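Local coordinates for SUMO1 linked HERC2 ZZ domain (Small ubiquitin-related modifier 1,E3 ubiquitin-protein ligase HERC2) (Homo sapiens, PDB 6WW3) that binds the SUMO1 tail and histone H3 through the ZZ-type zinc finger of HERC2, an E3 ubiquitin ligase, here fused to the SUMO1 tail, at residues Ile21-Phe26 / Asp35-Phe41. Residues are numbered along the deposited sequence.
Sequences INGSRF and DFCETCF. With ZN (zinc ion), chain C.
Phe-26, Asp-35 and Glu-38 carry most of this buried contact in the HERC2 part of the fusion, where a short beta hairpin runs into the helix that follows it. Phe-26 and Phe-36, both extended, form an antiparallel hydrogen-bonded pair (CA-CA 5.0 Å): Phe-26 N donates to Phe-36 O at 3.0 Å and Phe-36 N to Phe-26 O at 2.8 Å. The Phe-26 ring (chi1 m) crosses to the helix, its CE2 3.7 Å from Glu-38 CB, and makes an offset stack with Phe-41 (chi1 t), centroids 4.2 Å apart and planes at 6°. Asp-35 (chi1 m) holds Arg-25, extended to its guanidinium, in a salt bridge: OD2 takes NE at 2.8 Å and NH2 at 2.9 Å. Ile-21 CD1 lies 4.1 Å from Asp-35 CB. Past Phe-36 the backbones diverge, and a water bridges Ser-24 O (2.8 Å) to Glu-38 N (2.9 Å); a second links Ser-24 N (2.8 Å) to Glu-38 OE1 (2.5 Å). Cys-37, at the N-cap, accepts from Cys-40 N through SG (3.5 Å). Cys-37 SG (2.4 Å) and Cys-40 SG (2.2 Å) bind zinc, with Cys-13 and Cys-16 completing one site of the cross-brace ZZ finger. The ion pair thus clips strand to strand, while the stacked rings and Glu-38 seat the helix on the hairpin.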
loop_
_atom_site.group_PDB
_atom_site.type_symbol
_atom_site.label_atom_id
_atom_site.label_comp_id
_atom_site.label_asym_id
_atom_site.label_seq_id
_atom_site.Cartn_x
_atom_site.Cartn_y
_atom_site.Cartn_z
ATOM N N ILE A 21 -2.131 -5.984 4.246
ATOM C CA ILE A 21 -2.798 -4.710 4.016
ATOM C C ILE A 21 -4.271 -4.976 3.726
ATOM O O ILE A 21 -4.614 -5.830 2.897
ATOM C CB ILE A 21 -2.135 -3.943 2.859
ATOM C CG1 ILE A 21 -0.683 -3.579 3.204
ATOM C CG2 ILE A 21 -2.942 -2.666 2.513
ATOM C CD1 ILE A 21 -0.049 -2.627 2.234
ATOM N N ASN A 22 -5.152 -4.249 4.414
ATOM C CA ASN A 22 -6.551 -4.214 4.022
ATOM C C ASN A 22 -6.868 -2.841 3.426
ATOM O O ASN A 22 -6.213 -1.850 3.741
ATOM C CB ASN A 22 -7.489 -4.554 5.196
ATOM C CG ASN A 22 -7.471 -3.510 6.297
ATOM O OD1 ASN A 22 -6.576 -3.492 7.132
ATOM N ND2 ASN A 22 -8.453 -2.622 6.287
ATOM N N GLY A 23 -7.844 -2.806 2.522
ATOM C CA GLY A 23 -8.123 -1.618 1.743
ATOM C C GLY A 23 -7.264 -1.538 0.493
ATOM O O GLY A 23 -6.741 -2.542 -0.004
ATOM N N SER A 24 -7.128 -0.317 -0.033
ATOM C CA SER A 24 -6.282 -0.120 -1.203
ATOM C C SER A 24 -4.813 -0.194 -0.810
ATOM O O SER A 24 -4.404 0.296 0.247
ATOM C CB SER A 24 -6.568 1.213 -1.897
ATOM O OG SER A 24 -7.862 1.233 -2.479
ATOM N N ARG A 25 -4.024 -0.817 -1.675
ATOM C CA ARG A 25 -2.590 -0.984 -1.496
ATOM C C ARG A 25 -1.848 -0.008 -2.402
ATOM O O ARG A 25 -2.199 0.157 -3.571
ATOM C CB ARG A 25 -2.199 -2.428 -1.833
ATOM C CG ARG A 25 -0.741 -2.658 -2.132
ATOM C CD ARG A 25 -0.501 -4.017 -2.775
ATOM N NE ARG A 25 0.929 -4.249 -2.975
ATOM C CZ ARG A 25 1.462 -5.242 -3.675
ATOM N NH1 ARG A 25 0.690 -6.135 -4.273
ATOM N NH2 ARG A 25 2.785 -5.336 -3.774
ATOM N N PHE A 26 -0.820 0.639 -1.871
ATOM C CA PHE A 26 -0.033 1.593 -2.651
ATOM C C PHE A 26 1.405 1.095 -2.745
ATOM O O PHE A 26 2.160 1.182 -1.773
ATOM C CB PHE A 26 -0.099 2.995 -2.045
ATOM C CG PHE A 26 -1.475 3.604 -2.104
ATOM C CD1 PHE A 26 -1.825 4.451 -3.148
ATOM C CD2 PHE A 26 -2.431 3.290 -1.143
ATOM C CE1 PHE A 26 -3.099 4.997 -3.218
ATOM C CE2 PHE A 26 -3.707 3.829 -1.208
ATOM C CZ PHE A 26 -4.033 4.690 -2.248
ATOM N N ASP A 35 5.584 -0.878 0.146
ATOM C CA ASP A 35 4.139 -0.709 0.066
ATOM C C ASP A 35 3.644 0.116 1.244
ATOM O O ASP A 35 4.206 0.056 2.337
ATOM C CB ASP A 35 3.406 -2.060 0.046
ATOM C CG ASP A 35 3.856 -2.958 -1.095
ATOM O OD1 ASP A 35 4.822 -3.724 -0.907
ATOM O OD2 ASP A 35 3.228 -2.921 -2.169
ATOM N N PHE A 36 2.582 0.891 1.002
ATOM C CA PHE A 36 1.861 1.653 2.016
ATOM C C PHE A 36 0.409 1.203 2.060
ATOM O O PHE A 36 -0.201 0.987 1.014
ATOM C CB PHE A 36 1.850 3.151 1.687
ATOM C CG PHE A 36 3.011 3.924 2.229
ATOM C CD1 PHE A 36 3.627 3.560 3.413
ATOM C CD2 PHE A 36 3.464 5.052 1.563
ATOM C CE1 PHE A 36 4.675 4.303 3.918
ATOM C CE2 PHE A 36 4.518 5.797 2.070
ATOM C CZ PHE A 36 5.121 5.420 3.246
ATOM N N CYS A 37 -0.171 1.124 3.253
ATOM C CA CYS A 37 -1.623 1.161 3.313
ATOM C C CYS A 37 -2.090 2.589 3.018
ATOM O O CYS A 37 -1.283 3.513 2.869
ATOM C CB CYS A 37 -2.134 0.668 4.665
ATOM S SG CYS A 37 -1.875 1.835 6.021
ATOM N N GLU A 38 -3.405 2.778 2.896
ATOM C CA GLU A 38 -3.881 4.081 2.435
ATOM C C GLU A 38 -3.616 5.173 3.465
ATOM O O GLU A 38 -3.195 6.278 3.100
ATOM C CB GLU A 38 -5.366 4.035 2.071
ATOM C CG GLU A 38 -5.891 5.382 1.566
ATOM C CD GLU A 38 -7.245 5.290 0.878
ATOM O OE1 GLU A 38 -7.700 4.169 0.570
ATOM O OE2 GLU A 38 -7.868 6.347 0.675
ATOM N N THR A 39 -3.854 4.894 4.751
ATOM C CA THR A 39 -3.563 5.894 5.774
ATOM C C THR A 39 -2.092 6.289 5.739
ATOM O O THR A 39 -1.759 7.476 5.730
ATOM C CB THR A 39 -3.923 5.382 7.167
ATOM O OG1 THR A 39 -5.319 5.072 7.227
ATOM C CG2 THR A 39 -3.602 6.461 8.195
ATOM N N CYS A 40 -1.194 5.298 5.695
ATOM C CA CYS A 40 0.232 5.601 5.614
ATOM C C CYS A 40 0.563 6.356 4.338
ATOM O O CYS A 40 1.389 7.279 4.353
ATOM C CB CYS A 40 1.052 4.315 5.687
ATOM S SG CYS A 40 1.164 3.650 7.334
ATOM N N PHE A 41 -0.063 5.973 3.219
ATOM C CA PHE A 41 0.194 6.675 1.968
ATOM C C PHE A 41 -0.132 8.154 2.086
ATOM O O PHE A 41 0.537 8.980 1.463
ATOM C CB PHE A 41 -0.602 6.062 0.818
ATOM C CG PHE A 41 -0.520 6.864 -0.455
ATOM C CD1 PHE A 41 0.690 6.993 -1.137
ATOM C CD2 PHE A 41 -1.641 7.492 -0.968
ATOM C CE1 PHE A 41 0.781 7.736 -2.304
ATOM C CE2 PHE A 41 -1.567 8.239 -2.148
ATOM C CZ PHE A 41 -0.355 8.367 -2.812
HETATM ZN ZN ZN C . 0.309 1.593 7.065
HETATM O O HOH W 1 -5.323 0.622 2.859
HETATM O O HOH W 2 -8.044 1.859 1.560
#